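Local structure of CEP104 (Gallus gallus, 5JO8) at residues Lys52-Arg57 / Val99-Gln104; Phe157-Ala162 / Glu198-Glu203; Ala249-Leu254 / Thr269-Phe274. The protein is a centriolar protein whose TOG domain probably binds tubulin or microtubules. All blocks are in the same frame, centred on the assembly; numbering follows the deposited sequence.

Contact 1. Residues Lys52-Arg57 / Val99-Gln104; sequences KSWSYR and VSSVFQ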
ATOM      1  N   LYS A  52      -4.776 -25.326   4.317  1.00 33.06           N
ATOM      2  CA  LYS A  52      -3.333 -25.410   4.514  1.00 30.42           C
ATOM      3  C   LYS A  52      -2.638 -25.781   3.205  1.00 30.48           C
ATOM      4  O   LYS A  52      -1.421 -25.653   3.078  1.00 29.60           O
ATOM      5  CB  LYS A  52      -2.992 -26.401   5.631  1.00 38.10           C
ATOM      6  CG  LYS A  52      -3.390 -25.916   7.023  1.00 34.66           C
ATOM      7  CD  LYS A  52      -2.706 -24.598   7.367  1.00 55.29           C
ATOM      8  CE  LYS A  52      -3.240 -24.012   8.667  1.00 57.85           C
ATOM      9  NZ  LYS A  52      -4.690 -23.680   8.574  1.00 63.19           N
ATOM     10  N   SER A  53      -3.421 -26.221   2.226  1.00 28.83           N
ATOM     11  CA  SER A  53      -2.905 -26.537   0.904  1.00 28.05           C
ATOM     12  C   SER A  53      -2.886 -25.289   0.017  1.00 32.28           C
ATOM     13  O   SER A  53      -3.929 -24.696  -0.257  1.00 27.25           O
ATOM     14  CB  SER A  53      -3.767 -27.624   0.262  1.00 29.87           C
ATOM     15  OG  SER A  53      -3.559 -27.671  -1.137  1.00 32.40           O
ATOM     16  N   TRP A  54      -1.703 -24.889  -0.433  1.00 27.75           N
ATOM     17  CA  TRP A  54      -1.584 -23.657  -1.211  1.00 25.25           C
ATOM     18  C   TRP A  54      -2.370 -23.671  -2.526  1.00 30.83           C
ATOM     19  O   TRP A  54      -2.843 -22.626  -2.971  1.00 26.03           O
ATOM     20  CB  TRP A  54      -0.111 -23.293  -1.464  1.00 31.12           C
ATOM     21  CG  TRP A  54       0.613 -24.213  -2.410  1.00 23.59           C
ATOM     22  CD1 TRP A  54       1.475 -25.219  -2.074  1.00 26.42           C
ATOM     23  CD2 TRP A  54       0.548 -24.201  -3.840  1.00 26.72           C
ATOM     24  NE1 TRP A  54       1.944 -25.835  -3.207  1.00 30.09           N
ATOM     25  CE2 TRP A  54       1.392 -25.228  -4.305  1.00 27.13           C
ATOM     26  CE3 TRP A  54      -0.139 -23.418  -4.777  1.00 33.58           C
ATOM     27  CZ2 TRP A  54       1.561 -25.496  -5.658  1.00 31.57           C
ATOM     28  CZ3 TRP A  54       0.027 -23.691  -6.121  1.00 33.33           C
ATOM     29  CH2 TRP A  54       0.872 -24.719  -6.550  1.00 30.57           C
ATOM     30  N   SER A  55      -2.510 -24.837  -3.154  1.00 25.28           N
ATOM     31  CA  SER A  55      -3.240 -24.920  -4.417  1.00 25.57           C
ATOM     32  C   SER A  55      -4.728 -24.666  -4.210  1.00 27.45           C
ATOM     33  O   SER A  55      -5.394 -24.094  -5.078  1.00 29.02           O
ATOM     34  CB  SER A  55      -3.017 -26.275  -5.096  1.00 34.33           C
ATOM     35  OG  SER A  55      -3.431 -27.337  -4.256  1.00 38.18           O
ATOM     36  N   TYR A  56      -5.258 -25.099  -3.070  1.00 22.33           N
ATOM     37  CA  TYR A  56      -6.659 -24.843  -2.755  1.00 23.65           C
ATOM     38  C   TYR A  56      -6.867 -23.349  -2.526  1.00 22.17           C
ATOM     39  O   TYR A  56      -7.906 -22.805  -2.889  1.00 25.11           O
ATOM     40  CB  TYR A  56      -7.094 -25.621  -1.516  1.00 27.17           C
ATOM     41  CG  TYR A  56      -7.873 -26.880  -1.822  1.00 39.98           C
ATOM     42  CD1 TYR A  56      -8.961 -26.856  -2.689  1.00 43.97           C
ATOM     43  CD2 TYR A  56      -7.527 -28.090  -1.244  1.00 28.89           C
ATOM     44  CE1 TYR A  56      -9.681 -28.004  -2.973  1.00 49.77           C
ATOM     45  CE2 TYR A  56      -8.242 -29.252  -1.529  1.00 32.84           C
ATOM     46  CZ  TYR A  56      -9.318 -29.200  -2.390  1.00 46.32           C
ATOM     47  OH  TYR A  56     -10.033 -30.342  -2.671  1.00 49.59           O
ATOM     48  N   ARG A  57      -5.883 -22.691  -1.912  1.00 24.01           N
ATOM     49  CA  ARG A  57      -5.995 -21.254  -1.656  1.00 23.59           C
ATOM     50  C   ARG A  57      -5.959 -20.484  -2.969  1.00 23.41           C
ATOM     51  O   ARG A  57      -6.770 -19.588  -3.190  1.00 22.41           O
ATOM     52  CB  ARG A  57      -4.895 -20.757  -0.711  1.00 22.60           C
ATOM     53  CG  ARG A  57      -4.892 -21.447   0.639  1.00 20.63           C
ATOM     54  CD  ARG A  57      -4.111 -20.660   1.694  1.00 24.58           C
ATOM     55  NE  ARG A  57      -2.683 -20.490   1.393  1.00 22.96           N
ATOM     56  CZ  ARG A  57      -1.753 -21.414   1.614  1.00 27.25           C
ATOM     57  NH1 ARG A  57      -2.087 -22.603   2.107  1.00 23.35           N
ATOM     58  NH2 ARG A  57      -0.483 -21.151   1.325  1.00 25.39           N
ATOM     59  N   VAL A  99       3.123 -18.062   0.071  1.00 25.12           N
ATOM     60  CA  VAL A  99       3.256 -18.683  -1.244  1.00 20.97           C
ATOM     61  C   VAL A  99       2.962 -17.703  -2.374  1.00 26.36           C
ATOM     62  O   VAL A  99       1.878 -17.122  -2.443  1.00 22.94           O
ATOM     63  CB  VAL A  99       2.398 -19.958  -1.363  1.00 23.90           C
ATOM     64  CG1 VAL A  99       2.480 -20.520  -2.768  1.00 22.47           C
ATOM     65  CG2 VAL A  99       2.832 -20.984  -0.334  1.00 30.11           C
ATOM     66  N   SER A 100       3.925 -17.532  -3.271  1.00 21.12           N
ATOM     67  CA  SER A 100       3.848 -16.515  -4.310  1.00 23.31           C
ATOM     68  C   SER A 100       2.610 -16.652  -5.205  1.00 24.57           C
ATOM     69  O   SER A 100       1.949 -15.658  -5.507  1.00 21.92           O
ATOM     70  CB  SER A 100       5.142 -16.515  -5.140  1.00 26.71           C
ATOM     71  OG  SER A 100       5.046 -15.673  -6.281  1.00 25.80           O
ATOM     72  N   SER A 101       2.271 -17.873  -5.605  1.00 20.82           N
ATOM     73  CA  SER A 101       1.126 -18.053  -6.499  1.00 22.36           C
ATOM     74  C   SER A 101      -0.159 -17.588  -5.820  1.00 21.80           C
ATOM     75  O   SER A 101      -1.039 -17.013  -6.471  1.00 22.35           O
ATOM     76  CB  SER A 101       0.993 -19.504  -6.975  1.00 23.08           C
ATOM     77  OG  SER A 101       0.662 -20.358  -5.902  1.00 28.23           O
ATOM     78  N   VAL A 102      -0.260 -17.811  -4.515  1.00 19.01           N
ATOM     79  CA  VAL A 102      -1.451 -17.373  -3.770  1.00 20.29           C
ATOM     80  C   VAL A 102      -1.466 -15.852  -3.656  1.00 22.45           C
ATOM     81  O   VAL A 102      -2.495 -15.206  -3.880  1.00 19.44           O
ATOM     82  CB  VAL A 102      -1.535 -18.028  -2.390  1.00 20.07           C
ATOM     83  CG1 VAL A 102      -2.795 -17.574  -1.663  1.00 24.64           C
ATOM     84  CG2 VAL A 102      -1.513 -19.546  -2.521  1.00 21.96           C
ATOM     85  N   PHE A 103      -0.326 -15.277  -3.294  1.00 21.11           N
ATOM     86  CA  PHE A 103      -0.185 -13.829  -3.194  1.00 19.36           C
ATOM     87  C   PHE A 103      -0.530 -13.170  -4.539  1.00 19.36           C
ATOM     88  O   PHE A 103      -1.279 -12.185  -4.587  1.00 17.99           O
ATOM     89  CB  PHE A 103       1.251 -13.484  -2.757  1.00 19.24           C
ATOM     90  CG  PHE A 103       1.521 -12.013  -2.628  1.00 22.49           C
ATOM     91  CD1 PHE A 103       0.968 -11.273  -1.595  1.00 23.38           C
ATOM     92  CD2 PHE A 103       2.366 -11.374  -3.526  1.00 21.56           C
ATOM     93  CE1 PHE A 103       1.223  -9.917  -1.473  1.00 22.94           C
ATOM     94  CE2 PHE A 103       2.622 -10.014  -3.406  1.00 22.75           C
ATOM     95  CZ  PHE A 103       2.063  -9.288  -2.377  1.00 24.75           C
ATOM     96  N   GLN A 104      -0.002 -13.719  -5.630  1.00 19.27           N
ATOM     97  CA  GLN A 104      -0.260 -13.168  -6.953  1.00 18.69           C
ATOM     98  C   GLN A 104      -1.740 -13.256  -7.330  1.00 21.90           C
ATOM     99  O   GLN A 104      -2.277 -12.344  -7.958  1.00 19.32           O
ATOM    100  CB  GLN A 104       0.608 -13.857  -8.011  1.00 24.65           C
ATOM    101  CG  GLN A 104       2.084 -13.484  -7.924  1.00 23.36           C
ATOM    102  CD  GLN A 104       2.348 -12.027  -8.259  1.00 29.97           C
ATOM    103  OE1 GLN A 104       1.619 -11.413  -9.038  1.00 42.04           O
ATOM    104  NE2 GLN A 104       3.391 -11.467  -7.667  1.00 32.83           N
TER
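The guanidinium group of Arg-57, whose edge meets CG2 of Val-99, is gripped from several directions: NE forms a salt bridge with OD2 of Asp-97, and NH1 is hydrogen-bonded to the carbonyl oxygen of Ser-51. Because Asp-97 also accepts from the backbone N of Val-99 through OD1, one carboxylate ties the arginine to the turn that opens helix 100-121. Held this way, the group meets the valine in van der Waals contact: NH2 of Arg-57 lies 3.7 Å from CG2 of Val-99, while the guanidinium passes one face, toward its rim, over CA of Trp-54. A bend in the arginine chain at chi3 (-62°) carries the charged group back over the start of its own helix. Lower on the same side chain, CB of Arg-57 rests 3.9 Å from CG1 of Val-102.

Trp-54 completes the pairing. Its CB sits 3.9 Å from CG2 of Val-99, and its backbone oxygen approaches CG2 of Val-102 at 3.4 Å. With CG placed between the backbone N and the carbonyl carbon (chi1 70°), the indole of Trp-54 swings to where its CE3 lies 3.4 Å from OG of Ser-101, which approaches the ring obliquely.

Both helices begin here, 54-69 after its N-cap Ser-53 and 100-121 after its N-cap Val-99, side by side at one rim of the TOG domain. In tubulin-binding TOG domains such rims carry the turns that meet tubulin, often with a tryptophan in the first of them; the exposed Trp-54 is consistent with that pattern. Chemically, two valines give the neighbouring helices an apolar seam, while the anchored charge of Arg-57 is probably balanced by Asp-97, so that its carbon chain and one guanidinium edge can serve as packing surface.

Contact 2. Residues Phe157-Ala162 / Glu198-Glu203; sequences FIQEMA and ECLLKE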
ATOM      1  N   PHE A 157       3.553  -3.143  -6.939  1.00 17.68           N
ATOM      2  CA  PHE A 157       2.092  -3.183  -6.963  1.00 19.13           C
ATOM      3  C   PHE A 157       1.511  -1.928  -6.325  1.00 19.24           C
ATOM      4  O   PHE A 157       0.553  -1.355  -6.854  1.00 19.35           O
ATOM      5  CB  PHE A 157       1.534  -4.417  -6.255  1.00 18.59           C
ATOM      6  CG  PHE A 157       0.038  -4.553  -6.396  1.00 17.40           C
ATOM      7  CD1 PHE A 157      -0.510  -5.138  -7.527  1.00 19.27           C
ATOM      8  CD2 PHE A 157      -0.808  -4.095  -5.403  1.00 19.31           C
ATOM      9  CE1 PHE A 157      -1.894  -5.249  -7.669  1.00 18.11           C
ATOM     10  CE2 PHE A 157      -2.192  -4.218  -5.544  1.00 18.01           C
ATOM     11  CZ  PHE A 157      -2.723  -4.799  -6.668  1.00 19.15           C
ATOM     12  N   ILE A 158       2.080  -1.502  -5.196  1.00 19.36           N
ATOM     13  CA  ILE A 158       1.615  -0.283  -4.535  1.00 18.06           C
ATOM     14  C   ILE A 158       1.793   0.918  -5.451  1.00 22.59           C
ATOM     15  O   ILE A 158       0.901   1.760  -5.570  1.00 22.01           O
ATOM     16  CB  ILE A 158       2.275  -0.072  -3.162  1.00 18.43           C
ATOM     17  CG1 ILE A 158       1.786  -1.111  -2.155  1.00 18.77           C
ATOM     18  CG2 ILE A 158       1.981   1.336  -2.645  1.00 21.89           C
ATOM     19  CD1 ILE A 158       2.687  -1.238  -0.939  1.00 23.84           C
ATOM     20  N   GLN A 159       2.954   0.989  -6.092  1.00 19.92           N
ATOM     21  CA  GLN A 159       3.257   2.057  -7.032  1.00 21.82           C
ATOM     22  C   GLN A 159       2.217   2.107  -8.161  1.00 22.54           C
ATOM     23  O   GLN A 159       1.686   3.182  -8.481  1.00 23.44           O
ATOM     24  CB  GLN A 159       4.684   1.866  -7.568  1.00 24.34           C
ATOM     25  CG  GLN A 159       5.272   3.035  -8.327  1.00 33.17           C
ATOM     26  CD  GLN A 159       6.609   2.677  -8.972  1.00 31.35           C
ATOM     27  OE1 GLN A 159       7.079   3.367  -9.875  1.00 45.41           O
ATOM     28  NE2 GLN A 159       7.219   1.593  -8.508  1.00 30.41           N
ATOM     29  N   GLU A 160       1.888   0.945  -8.728  1.00 19.15           N
ATOM     30  CA  GLU A 160       0.934   0.863  -9.829  1.00 19.60           C
ATOM     31  C   GLU A 160      -0.470   1.220  -9.342  1.00 21.58           C
ATOM     32  O   GLU A 160      -1.196   1.956 -10.016  1.00 22.36           O
ATOM     33  CB  GLU A 160       0.952  -0.532 -10.480  1.00 23.18           C
ATOM     34  CG  GLU A 160       2.255  -0.856 -11.218  1.00 23.08           C
ATOM     35  CD  GLU A 160       2.201  -2.170 -11.973  1.00 37.14           C
ATOM     36  OE1 GLU A 160       3.066  -3.035 -11.709  1.00 37.58           O
ATOM     37  OE2 GLU A 160       1.309  -2.334 -12.835  1.00 33.93           O
ATOM     38  N   MET A 161      -0.842   0.718  -8.167  0.56 19.85           N
ATOM     39  CA  MET A 161      -2.165   0.999  -7.621  0.56 19.62           C
ATOM     40  C   MET A 161      -2.367   2.491  -7.379  0.56 21.47           C
ATOM     41  O   MET A 161      -3.449   3.018  -7.626  0.56 20.08           O
ATOM     42  CB  MET A 161      -2.424   0.195  -6.345  0.56 18.55           C
ATOM     43  CG  MET A 161      -3.809   0.451  -5.740  0.56 15.32           C
ATOM     44  SD  MET A 161      -4.229  -0.731  -4.452  0.56 19.91           S
ATOM     45  CE  MET A 161      -2.986  -0.383  -3.203  0.56 22.84           C
ATOM     46  N   ALA A 162      -1.325   3.174  -6.916  1.00 19.17           N
ATOM     47  CA  ALA A 162      -1.396   4.615  -6.664  1.00 18.92           C
ATOM     48  C   ALA A 162      -1.723   5.421  -7.922  1.00 23.65           C
ATOM     49  O   ALA A 162      -2.341   6.495  -7.845  1.00 22.67           O
ATOM     50  CB  ALA A 162      -0.073   5.110  -6.050  1.00 21.94           C
ATOM     51  N   GLU A 198       9.807   8.449  -2.230  1.00 19.06           N
ATOM     52  CA  GLU A 198      10.698   9.131  -3.155  1.00 21.06           C
ATOM     53  C   GLU A 198      10.238   8.910  -4.585  1.00 21.67           C
ATOM     54  O   GLU A 198      10.197   9.843  -5.391  1.00 24.81           O
ATOM     55  CB  GLU A 198      12.127   8.618  -3.009  1.00 20.65           C
ATOM     56  CG  GLU A 198      13.115   9.319  -3.930  1.00 26.32           C
ATOM     57  CD  GLU A 198      14.479   8.673  -3.941  1.00 35.67           C
ATOM     58  OE1 GLU A 198      15.454   9.394  -4.232  1.00 35.29           O
ATOM     59  OE2 GLU A 198      14.581   7.453  -3.677  1.00 29.33           O
ATOM     60  N   CYS A 199       9.889   7.667  -4.886  1.00 20.72           N
ATOM     61  CA  CYS A 199       9.505   7.279  -6.231  1.00 23.63           C
ATOM     62  C   CYS A 199       8.184   7.924  -6.644  1.00 22.26           C
ATOM     63  O   CYS A 199       8.086   8.556  -7.701  1.00 24.87           O
ATOM     64  CB  CYS A 199       9.401   5.756  -6.309  1.00 26.43           C
ATOM     65  SG  CYS A 199       8.726   5.111  -7.849  1.00 40.75           S
ATOM     66  N   LEU A 200       7.169   7.777  -5.804  1.00 23.61           N
ATOM     67  CA  LEU A 200       5.855   8.315  -6.139  1.00 21.72           C
ATOM     68  C   LEU A 200       5.820   9.842  -6.124  1.00 23.26           C
ATOM     69  O   LEU A 200       5.103  10.457  -6.914  1.00 23.32           O
ATOM     70  CB  LEU A 200       4.764   7.704  -5.252  1.00 22.34           C
ATOM     71  CG  LEU A 200       4.439   6.254  -5.628  1.00 26.03           C
ATOM     72  CD1 LEU A 200       3.540   5.611  -4.594  1.00 23.93           C
ATOM     73  CD2 LEU A 200       3.804   6.203  -7.006  1.00 24.61           C
ATOM     74  N   LEU A 201       6.600  10.456  -5.243  1.00 22.10           N
ATOM     75  CA  LEU A 201       6.684  11.913  -5.210  1.00 23.93           C
ATOM     76  C   LEU A 201       7.242  12.460  -6.528  1.00 25.00           C
ATOM     77  O   LEU A 201       6.699  13.410  -7.091  1.00 26.95           O
ATOM     78  CB  LEU A 201       7.545  12.364  -4.035  1.00 23.93           C
ATOM     79  CG  LEU A 201       7.676  13.863  -3.790  1.00 23.82           C
ATOM     80  CD1 LEU A 201       6.297  14.508  -3.706  1.00 28.29           C
ATOM     81  CD2 LEU A 201       8.465  14.087  -2.510  1.00 24.80           C
ATOM     82  N   LYS A 202       8.315  11.855  -7.026  1.00 26.01           N
ATOM     83  CA  LYS A 202       8.890  12.275  -8.301  1.00 32.01           C
ATOM     84  C   LYS A 202       7.856  12.210  -9.416  1.00 32.97           C
ATOM     85  O   LYS A 202       7.701  13.154 -10.191  1.00 37.53           O
ATOM     86  CB  LYS A 202      10.063  11.379  -8.688  1.00 32.77           C
ATOM     87  CG  LYS A 202      11.319  11.559  -7.883  1.00 45.11           C
ATOM     88  CD  LYS A 202      12.408  10.671  -8.463  1.00 46.30           C
ATOM     89  CE  LYS A 202      13.594  10.567  -7.536  1.00 52.57           C
ATOM     90  NZ  LYS A 202      14.622   9.642  -8.084  1.00 59.63           N
ATOM     91  N   GLU A 203       7.153  11.084  -9.481  1.00 30.79           N
ATOM     92  CA  GLU A 203       6.188  10.818 -10.538  1.00 25.63           C
ATOM     93  C   GLU A 203       4.912  11.662 -10.431  1.00 28.52           C
ATOM     94  O   GLU A 203       4.365  12.097 -11.447  1.00 34.40           O
ATOM     95  CB  GLU A 203       5.820   9.336 -10.528  1.00 31.82           C
ATOM     96  CG  GLU A 203       5.114   8.872 -11.775  1.00 41.37           C
ATOM     97  CD  GLU A 203       5.102   7.366 -11.897  1.00 46.97           C
ATOM     98  OE1 GLU A 203       5.846   6.702 -11.145  1.00 47.83           O
ATOM     99  OE2 GLU A 203       4.349   6.847 -12.747  1.00 55.21           O
TER
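The amide end of Gln-159 meets the sulfur of Cys-199, and the glutamine is best followed outward from its CB. CB leaves helix 148-163 without a close partner on helix 187-204, and the approach begins one atom further on. CG stands anti to the backbone N (chi1 -167°), and the chain runs on extended, which carries its end toward the neighbouring helix. CG of Gln-159 itself lies 3.7 Å from CD2 of Leu-200. CD of Gln-159 comes next, 3.4 Å from SG of Cys-199, and its amide oxygen OE1 is nearer still to that sulfur, at 3.1 Å. NE2, on the other branch of the amide, stays further from the same sulfur. OE1 of Gln-159 has a second, looser neighbour in OE1 of Glu-203 at 3.8 Å, with the amide and carboxylate planes turned 85° from each other. With the acid ionised, two acceptor oxygens this near would probably be mildly unfavourable.

The two helices belong to an all-helical TOG domain built as an alpha-solenoid of HEAT-like helices, and they run in nearly the same direction, with short-segment axes 10.8 Å apart at a signed crossing angle of -27°. The chain between them includes the short helix 173-177, which lies against the inner side of the contact: Val-173 packs on Ala-162 and Leu-177 on Leu-200. Phe-211, from a loop, also reaches Leu-200.

Across the two segments, the inner side is packed by aliphatic groups. CD2 of Leu-200 meets the glutamine chain and also lies near the alanine, while CD1 of Leu-200 is 3.9 Å from CB of Ala-162. The small alanine presents just one methyl group, directed toward the leucine, whereas the glutamine passes the leucine at a slant and continues to the partly exposed cysteine. Glu-203, one helical turn after Cys-199, reaches back from the exposed edge with an extended chain of its own.

Contact 3. Residues Ala249-Leu254 / Thr269-Phe274; sequences AILEYL and TLFDGF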
ATOM      1  N   ALA A 249      10.159  27.370   1.631  1.00 28.12           N
ATOM      2  CA  ALA A 249       9.340  26.530   2.502  1.00 26.54           C
ATOM      3  C   ALA A 249      10.186  25.515   3.252  1.00 24.46           C
ATOM      4  O   ALA A 249       9.974  25.274   4.440  1.00 26.65           O
ATOM      5  CB  ALA A 249       8.257  25.830   1.697  1.00 25.37           C
ATOM      6  N   ILE A 250      11.161  24.933   2.563  1.00 21.61           N
ATOM      7  CA  ILE A 250      12.019  23.938   3.182  1.00 21.00           C
ATOM      8  C   ILE A 250      12.875  24.555   4.275  1.00 22.24           C
ATOM      9  O   ILE A 250      12.976  24.017   5.382  1.00 21.82           O
ATOM     10  CB  ILE A 250      12.870  23.206   2.135  1.00 20.91           C
ATOM     11  CG1 ILE A 250      11.977  22.501   1.108  1.00 31.39           C
ATOM     12  CG2 ILE A 250      13.812  22.232   2.814  1.00 22.72           C
ATOM     13  CD1 ILE A 250      10.826  21.743   1.691  1.00 30.32           C
ATOM     14  N   LEU A 251      13.498  25.690   3.975  1.00 21.76           N
ATOM     15  CA  LEU A 251      14.337  26.353   4.964  1.00 22.72           C
ATOM     16  C   LEU A 251      13.533  26.821   6.180  1.00 21.43           C
ATOM     17  O   LEU A 251      14.038  26.829   7.305  1.00 25.73           O
ATOM     18  CB  LEU A 251      15.079  27.527   4.326  1.00 22.72           C
ATOM     19  CG  LEU A 251      16.127  27.107   3.301  1.00 23.26           C
ATOM     20  CD1 LEU A 251      16.579  28.319   2.498  1.00 30.87           C
ATOM     21  CD2 LEU A 251      17.300  26.447   4.001  1.00 26.54           C
ATOM     22  N   GLU A 252      12.287  27.210   5.938  1.00 22.01           N
ATOM     23  CA  GLU A 252      11.391  27.643   7.007  1.00 20.78           C
ATOM     24  C   GLU A 252      10.938  26.472   7.869  1.00 23.96           C
ATOM     25  O   GLU A 252      10.529  26.659   9.012  1.00 21.39           O
ATOM     26  CB  GLU A 252      10.185  28.375   6.418  1.00 27.79           C
ATOM     27  CG  GLU A 252      10.497  29.800   5.958  1.00 33.91           C
ATOM     28  CD  GLU A 252       9.535  30.291   4.894  1.00 51.61           C
ATOM     29  OE1 GLU A 252       8.561  29.566   4.590  1.00 41.24           O
ATOM     30  OE2 GLU A 252       9.760  31.395   4.351  1.00 51.86           O
ATOM     31  N   TYR A 253      11.017  25.263   7.326  1.00 21.58           N
ATOM     32  CA  TYR A 253      10.565  24.093   8.060  1.00 21.06           C
ATOM     33  C   TYR A 253      11.640  23.594   9.005  1.00 19.78           C
ATOM     34  O   TYR A 253      11.371  23.239  10.159  1.00 17.84           O
ATOM     35  CB  TYR A 253      10.163  22.974   7.085  1.00 19.08           C
ATOM     36  CG  TYR A 253       9.362  21.869   7.737  1.00 21.11           C
ATOM     37  CD1 TYR A 253       7.980  21.959   7.826  1.00 20.56           C
ATOM     38  CD2 TYR A 253       9.977  20.747   8.274  1.00 21.30           C
ATOM     39  CE1 TYR A 253       7.230  20.957   8.441  1.00 21.06           C
ATOM     40  CE2 TYR A 253       9.238  19.736   8.889  1.00 19.92           C
ATOM     41  CZ  TYR A 253       7.864  19.851   8.960  1.00 20.96           C
ATOM     42  OH  TYR A 253       7.119  18.864   9.564  1.00 23.21           O
ATOM     43  N   LEU A 254      12.870  23.548   8.491  1.00 19.92           N
ATOM     44  CA  LEU A 254      13.970  22.916   9.184  1.00 19.14           C
ATOM     45  C   LEU A 254      14.457  23.802  10.305  1.00 20.05           C
ATOM     46  O   LEU A 254      14.154  25.008  10.332  1.00 21.77           O
ATOM     47  CB  LEU A 254      15.102  22.634   8.184  1.00 18.08           C
ATOM     48  CG  LEU A 254      14.754  21.584   7.127  1.00 23.37           C
ATOM     49  CD1 LEU A 254      15.741  21.657   5.974  1.00 22.32           C
ATOM     50  CD2 LEU A 254      14.754  20.178   7.731  1.00 24.63           C
ATOM     51  N   THR A 269      25.530  17.908   6.083  1.00 35.87           N
ATOM     52  CA  THR A 269      25.214  17.400   4.748  1.00 34.58           C
ATOM     53  C   THR A 269      24.022  18.133   4.119  1.00 25.01           C
ATOM     54  O   THR A 269      24.056  18.526   2.954  1.00 27.66           O
ATOM     55  CB  THR A 269      24.928  15.883   4.787  1.00 33.51           C
ATOM     56  OG1 THR A 269      26.086  15.187   5.267  1.00 36.38           O
ATOM     57  CG2 THR A 269      24.566  15.360   3.400  1.00 33.94           C
ATOM     58  N   LEU A 270      22.963  18.313   4.905  1.00 25.75           N
ATOM     59  CA  LEU A 270      21.755  18.976   4.435  1.00 30.30           C
ATOM     60  C   LEU A 270      22.038  20.410   3.981  1.00 22.68           C
ATOM     61  O   LEU A 270      21.740  20.786   2.842  1.00 26.87           O
ATOM     62  CB  LEU A 270      20.708  18.982   5.557  1.00 27.39           C
ATOM     63  CG  LEU A 270      19.212  18.994   5.242  1.00 49.65           C
ATOM     64  CD1 LEU A 270      18.862  18.004   4.143  1.00 28.36           C
ATOM     65  CD2 LEU A 270      18.435  18.662   6.508  1.00 33.15           C
ATOM     66  N   PHE A 271      22.608  21.213   4.878  1.00 23.29           N
ATOM     67  CA  PHE A 271      22.818  22.633   4.582  1.00 24.85           C
ATOM     68  C   PHE A 271      23.906  22.867   3.522  1.00 27.11           C
ATOM     69  O   PHE A 271      23.729  23.705   2.632  1.00 26.75           O
ATOM     70  CB  PHE A 271      23.065  23.442   5.866  1.00 23.35           C
ATOM     71  CG  PHE A 271      21.849  23.553   6.751  1.00 21.46           C
ATOM     72  CD1 PHE A 271      20.692  24.157   6.287  1.00 26.94           C
ATOM     73  CD2 PHE A 271      21.866  23.054   8.040  1.00 27.12           C
ATOM     74  CE1 PHE A 271      19.570  24.255   7.094  1.00 26.49           C
ATOM     75  CE2 PHE A 271      20.748  23.155   8.859  1.00 31.66           C
ATOM     76  CZ  PHE A 271      19.598  23.751   8.381  1.00 25.46           C
ATOM     77  N   ASP A 272      24.997  22.107   3.588  1.00 27.54           N
ATOM     78  CA  ASP A 272      26.011  22.182   2.527  1.00 29.16           C
ATOM     79  C   ASP A 272      25.411  21.790   1.185  1.00 29.28           C
ATOM     80  O   ASP A 272      25.709  22.403   0.155  1.00 27.94           O
ATOM     81  CB  ASP A 272      27.209  21.282   2.821  1.00 29.23           C
ATOM     82  CG  ASP A 272      28.111  21.845   3.890  1.00 33.34           C
ATOM     83  OD1 ASP A 272      27.992  23.053   4.198  1.00 36.83           O
ATOM     84  OD2 ASP A 272      28.937  21.074   4.415  1.00 32.58           O
ATOM     85  N   GLY A 273      24.569  20.759   1.206  1.00 28.56           N
ATOM     86  CA  GLY A 273      23.893  20.305   0.008  1.00 27.36           C
ATOM     87  C   GLY A 273      23.013  21.391  -0.566  1.00 23.67           C
ATOM     88  O   GLY A 273      22.988  21.597  -1.776  1.00 27.25           O
ATOM     89  N   PHE A 274      22.275  22.088   0.303  1.00 22.75           N
ATOM     90  CA  PHE A 274      21.453  23.199  -0.140  1.00 22.00           C
ATOM     91  C   PHE A 274      22.312  24.260  -0.837  1.00 21.75           C
ATOM     92  O   PHE A 274      21.952  24.780  -1.896  1.00 28.21           O
ATOM     93  CB  PHE A 274      20.722  23.845   1.042  1.00 24.63           C
ATOM     94  CG  PHE A 274      19.605  23.013   1.630  1.00 25.79           C
ATOM     95  CD1 PHE A 274      19.049  21.937   0.942  1.00 23.51           C
ATOM     96  CD2 PHE A 274      19.099  23.331   2.880  1.00 27.31           C
ATOM     97  CE1 PHE A 274      18.014  21.192   1.509  1.00 24.40           C
ATOM     98  CE2 PHE A 274      18.070  22.601   3.445  1.00 23.94           C
ATOM     99  CZ  PHE A 274      17.526  21.531   2.761  1.00 26.25           C
TER
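Leu-254, just past the end of helix 247-253, meets Phe-274 of helix 265-276; the two short helices run roughly antiparallel at the C-terminal end of the alpha-solenoid, and their segment axes are 12.7 Å apart and 155° from parallel, so large side chains span the gap. Aliphatic packing is the simpler part. Leu-254 and Leu-270 reach toward each other tip to tip, CD1 of Leu-254 lying 4.1 Å from CD2 of Leu-270, whose other neighbours include Leu-236 and Ile-239 of helix 229-245.

Contacts of methyl groups with aromatic rings make up the rest. Phe-274 takes three of them: CD1 of Leu-254 lies in the ring plane, 3.6 Å from CE2; CG2 of Ile-250 is 3.8 Å from CZ; and CD2 of Leu-251 is likewise 3.8 Å from CD2 of the ring. The last two approach obliquely. CD2 of Leu-251 also reaches the edge of Phe-271, more distantly.

Aromatic stacking ties this pair to the preceding helix, for Phe-274 stacks with Tyr-243. With CG of Phe-274 anti to its own carbonyl carbon (chi1 -71°), the ring folds back along the helix until the oxygen of Leu-270 lies 3.3 Å above its plane, offset toward the rim.

How the contacts relate
The three contacts follow one another along the solenoid, each joining a different pair of helices. Contact 1 is a surface contact between helix starts, contact 2 is partly buried and joins nearly parallel helices, its centre about 10 Å from the chain centre, and contact 3 is buried although its centre lies about 29 Å from that point, on the opposite side from contact 1. Chemistry tracks local burial rather than distance: contact 1 mixes an anchored arginine with valines, contact 2 grades from an aliphatic side to a polar edge, and contact 3 is wholly apolar. None touches another; nearest atoms of contacts 1 and 2 are about 6 Å apart.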